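Local coordinates for trehalose-6-phosphate phosphatase related protein (Thermoplasma acidophilum, PDB 1U02) that removes the phosphate from trehalose 6-phosphate to give free trehalose, as a magnesium-dependent phosphatase, at residues L31-D34 / L35-R38; G178-A181 / T182-A185. All blocks are in the same frame, centred on the assembly; numbering follows the deposited sequence.

Contact 1: residues L31-D34 / L35-R38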
loop_
_atom_site.group_PDB
_atom_site.type_symbol
_atom_site.label_atom_id
_atom_site.label_comp_id
_atom_site.label_asym_id
_atom_site.label_seq_id
_atom_site.Cartn_x
_atom_site.Cartn_y
_atom_site.Cartn_z
ATOM N N LEU A 31 -3.515 10.785 15.656
ATOM C CA LEU A 31 -4.792 10.344 15.091
ATOM C C LEU A 31 -4.957 8.830 15.073
ATOM O O LEU A 31 -5.980 8.303 15.506
ATOM C CB LEU A 31 -4.943 10.861 13.662
ATOM C CG LEU A 31 -5.450 12.285 13.457
ATOM C CD1 LEU A 31 -5.328 12.641 11.983
ATOM C CD2 LEU A 31 -6.901 12.392 13.919
ATOM N N ILE A 32 -3.951 8.132 14.559
ATOM C CA ILE A 32 -4.015 6.679 14.475
ATOM C C ILE A 32 -3.885 6.058 15.859
ATOM O O ILE A 32 -4.530 5.052 16.157
ATOM C CB ILE A 32 -2.921 6.133 13.520
ATOM C CG1 ILE A 32 -3.138 6.703 12.113
ATOM C CG2 ILE A 32 -2.981 4.616 13.462
ATOM C CD1 ILE A 32 -4.502 6.362 11.521
ATOM N N SER A 33 -3.055 6.667 16.701
ATOM C CA SER A 33 -2.870 6.192 18.068
ATOM C C SER A 33 -4.233 6.161 18.759
ATOM O O SER A 33 -4.590 5.177 19.403
ATOM C CB SER A 33 -1.921 7.127 18.830
ATOM O OG SER A 33 -1.825 6.751 20.194
ATOM N N ASP A 34 -4.998 7.241 18.609
ATOM C CA ASP A 34 -6.325 7.327 19.214
ATOM C C ASP A 34 -7.289 6.345 18.568
ATOM O O ASP A 34 -7.983 5.594 19.250
ATOM C CB ASP A 34 -6.903 8.737 19.063
ATOM C CG ASP A 34 -6.205 9.755 19.934
ATOM O OD1 ASP A 34 -5.432 9.353 20.828
ATOM O OD2 ASP A 34 -6.445 10.965 19.730
ATOM N N LEU A 35 -7.325 6.355 17.242
ATOM C CA LEU A 35 -8.218 5.487 16.492
ATOM C C LEU A 35 -8.085 3.995 16.819
ATOM O O LEU A 35 -9.091 3.304 16.977
ATOM C CB LEU A 35 -7.992 5.705 14.995
ATOM C CG LEU A 35 -8.974 5.039 14.030
ATOM C CD1 LEU A 35 -10.347 5.691 14.152
ATOM C CD2 LEU A 35 -8.447 5.169 12.611
ATOM N N LYS A 36 -6.853 3.502 16.928
ATOM C CA LYS A 36 -6.629 2.084 17.206
ATOM C C LYS A 36 -7.120 1.658 18.585
ATOM O O LYS A 36 -7.277 0.471 18.858
ATOM C CB LYS A 36 -5.143 1.728 17.035
ATOM C CG LYS A 36 -4.195 2.291 18.089
ATOM C CD LYS A 36 -3.890 1.265 19.173
ATOM C CE LYS A 36 -2.707 1.692 20.036
ATOM N NZ LYS A 36 -2.934 3.002 20.716
ATOM N N GLU A 37 -7.365 2.629 19.453
ATOM C CA GLU A 37 -7.863 2.338 20.790
ATOM C C GLU A 37 -9.354 2.012 20.736
ATOM O O GLU A 37 -9.866 1.282 21.583
ATOM C CB GLU A 37 -7.649 3.540 21.715
ATOM C CG GLU A 37 -6.204 3.791 22.082
ATOM C CD GLU A 37 -5.647 2.697 22.967
ATOM O OE1 GLU A 37 -6.210 2.483 24.062
ATOM O OE2 GLU A 37 -4.655 2.050 22.570
ATOM N N ARG A 38 -10.046 2.543 19.732
ATOM C CA ARG A 38 -11.485 2.328 19.615
ATOM C C ARG A 38 -11.914 1.387 18.501
ATOM O O ARG A 38 -13.016 0.841 18.547
ATOM C CB ARG A 38 -12.207 3.667 19.430
ATOM C CG ARG A 38 -12.032 4.645 20.582
ATOM C CD ARG A 38 -12.846 5.913 20.345
ATOM N NE ARG A 38 -12.586 6.950 21.346
ATOM C CZ ARG A 38 -12.936 6.872 22.627
ATOM N NH1 ARG A 38 -13.572 5.799 23.086
ATOM N NH2 ARG A 38 -12.651 7.873 23.451
HETATM O O HOH W 1 -0.471 4.795 21.346
#

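Contact 2: residues G178-A181 / T182-A185. With MG (magnesium ion), chain B.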
loop_
_atom_site.group_PDB
_atom_site.type_symbol
_atom_site.label_atom_id
_atom_site.label_comp_id
_atom_site.label_asym_id
_atom_site.label_seq_id
_atom_site.Cartn_x
_atom_site.Cartn_y
_atom_site.Cartn_z
ATOM N N GLY A 178 -9.198 4.468 0.471
ATOM C CA GLY A 178 -8.073 4.358 -0.447
ATOM C C GLY A 178 -8.126 5.449 -1.500
ATOM O O GLY A 178 -9.149 6.124 -1.630
ATOM N N ASP A 179 -7.050 5.604 -2.270
ATOM C CA ASP A 179 -6.976 6.660 -3.280
ATOM C C ASP A 179 -6.790 6.269 -4.750
ATOM O O ASP A 179 -6.956 7.117 -5.627
ATOM C CB ASP A 179 -5.852 7.624 -2.916
ATOM C CG ASP A 179 -4.487 6.977 -3.026
ATOM O OD1 ASP A 179 -4.265 5.943 -2.366
ATOM O OD2 ASP A 179 -3.640 7.495 -3.775
ATOM N N ASP A 180 -6.420 5.027 -5.043
ATOM C CA ASP A 180 -6.234 4.663 -6.448
ATOM C C ASP A 180 -6.993 3.418 -6.886
ATOM O O ASP A 180 -7.808 2.880 -6.142
ATOM C CB ASP A 180 -4.743 4.502 -6.782
ATOM C CG ASP A 180 -4.099 3.347 -6.050
ATOM O OD1 ASP A 180 -4.823 2.410 -5.648
ATOM O OD2 ASP A 180 -2.863 3.366 -5.893
ATOM N N ALA A 181 -6.711 2.964 -8.103
ATOM C CA ALA A 181 -7.381 1.799 -8.675
ATOM C C ALA A 181 -7.379 0.545 -7.807
ATOM O O ALA A 181 -8.386 -0.165 -7.740
ATOM C CB ALA A 181 -6.784 1.485 -10.039
ATOM N N THR A 182 -6.261 0.264 -7.142
ATOM C CA THR A 182 -6.180 -0.925 -6.301
ATOM C C THR A 182 -7.167 -0.827 -5.145
ATOM O O THR A 182 -7.641 -1.839 -4.627
ATOM C CB THR A 182 -4.756 -1.122 -5.732
ATOM O OG1 THR A 182 -4.450 -0.063 -4.812
ATOM C CG2 THR A 182 -3.736 -1.114 -6.866
ATOM N N ASP A 183 -7.481 0.397 -4.743
ATOM C CA ASP A 183 -8.424 0.602 -3.653
ATOM C C ASP A 183 -9.830 0.569 -4.230
ATOM O O ASP A 183 -10.762 0.078 -3.598
ATOM C CB ASP A 183 -8.144 1.940 -2.975
ATOM C CG ASP A 183 -6.720 2.033 -2.469
ATOM O OD1 ASP A 183 -6.368 1.263 -1.550
ATOM O OD2 ASP A 183 -5.951 2.866 -3.000
ATOM N N GLU A 184 -9.966 1.094 -5.442
ATOM C CA GLU A 184 -11.250 1.118 -6.124
ATOM C C GLU A 184 -11.688 -0.335 -6.275
ATOM O O GLU A 184 -12.860 -0.666 -6.101
ATOM C CB GLU A 184 -11.095 1.772 -7.496
ATOM C CG GLU A 184 -12.406 2.175 -8.141
ATOM C CD GLU A 184 -13.190 3.150 -7.293
ATOM O OE1 GLU A 184 -12.646 4.227 -6.966
ATOM O OE2 GLU A 184 -14.353 2.844 -6.956
ATOM N N ALA A 185 -10.729 -1.203 -6.581
ATOM C CA ALA A 185 -11.015 -2.619 -6.739
ATOM C C ALA A 185 -11.405 -3.202 -5.384
ATOM O O ALA A 185 -12.303 -4.040 -5.288
ATOM C CB ALA A 185 -9.794 -3.339 -7.296
HETATM MG MG MG B . -2.610 4.840 -1.999
HETATM O O HOH W 2 -1.693 5.569 -3.670
HETATM O O HOH W 3 -3.386 3.099 -2.919
HETATM O O HOH W 4 -0.965 3.625 -1.572
#

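Contact 1: residues L31-D34 / L35-R38
Leu31 and Leu35 are joined by an i to i+4 bond, Leu35 N to Leu31 O at 2.9 Å, toward the C-terminal part of helix 26-38, the crossover helix of a beta-alpha-beta unit whose strands are 3-7 and 40-44. Ile32 accepts in the same way from Lys36 N, and on the sheet side its CD1 lies 4.3 Å from CD2 of Leu35, a loose apolar touch; both side chains also rest on Leu6 of strand 3-7. The carbonyl of Ser33 accepts instead from a side chain one turn on: NZ of Lys36 reaches Ser33 O at 3.0 Å, with a C=O...N angle of 130°. Lys36 gets there by curling back, its CG lodged between backbone N and carbonyl carbon (chi1 70°) and the chain bent again at chi2 and chi4, which lays CG 3.2 Å from the same Ser33 O. A water bonded to Ser33 OG at 2.6 Å also accepts from this ammonium group. With an alanine in place of Lys36, the carbonyl of Ser33 would probably lose its ammonium partner and the carboxylate of Glu37 its neighbouring positive charge. The Asp34 carbonyl takes Glu37 N at 3.0 Å, the donor standing 55° out of the carbonyl plane, an i to i+3 bond. The side chain of Glu37 folds so that OE2 meets Lys36 NZ in a salt bridge of 2.7 Å, approached on its anti side.

Contact 2: residues G178-A181 / T182-A185
Asp183 packs its CB against the turn that precedes it, 3.3 Å from Asp180 O and close to the CA of Gly178. With CG anti to its own carbonyl carbon (chi1 -57°), the carboxylate is directed back over the loop, and CG comes to 3.4 Å from Gly178 CA. OD1 turns to Lys161 in a salt bridge. OD2 gathers three donors: its anti lone pair receives Asp180 N at 3.0 Å in an almost straight bond (174°), Asp179 N adds a weak one, and a magnesium-bound water donates to it at 2.6 Å. Asp180 and Asp183 thus form a capping box at the start of helix 181-188, just after strand 174-178 in this phosphatase of the HAD superfamily. Asp180 is the N-cap; its OD1 accepts a weak bond from Asp183 N, the other half of the box, and a further weak one from Thr182 N, while Thr182 OG1 donates to its syn lone pair at 2.6 Å. The two carboxylates, their planes 19° apart, bring Asp180 OD1 within 2.9 Å of Asp183 OD2; the donors around both oxygens and nearby Lys161 probably offset this repulsion. On the loop side, Asp179 OD1 binds the magnesium ion directly at 2.0 Å, alongside Asp7 and the backbone carbonyl of Asp9. Its other oxygen, OD2, accepts from a second magnesium-bound water at 2.7 Å.

Overall arrangement
Both contacts are local and lie in the same HAD-type domain, at helices beside its mixed sheet, but they sit at opposite ends of their helices. Contact 1 occupies the C-terminal part of helix 26-38, peripheral in the chain: Ile32 and Leu35 face strand 3-7, Leu31, Asp34 and Arg38 face helix 212-229, where Arg38 pairs with Glu223, and Ser33, Lys36 and Glu37 form a polar group on another side. Contact 2 lies nearer the middle of the chain, at the N-terminus of helix 181-188. In contact 1 one positive charge answers a carbonyl and a carboxylate, whereas in contact 2 carboxylates are shared between backbone amides and the hydrated metal. Their centres are about 23 Å apart.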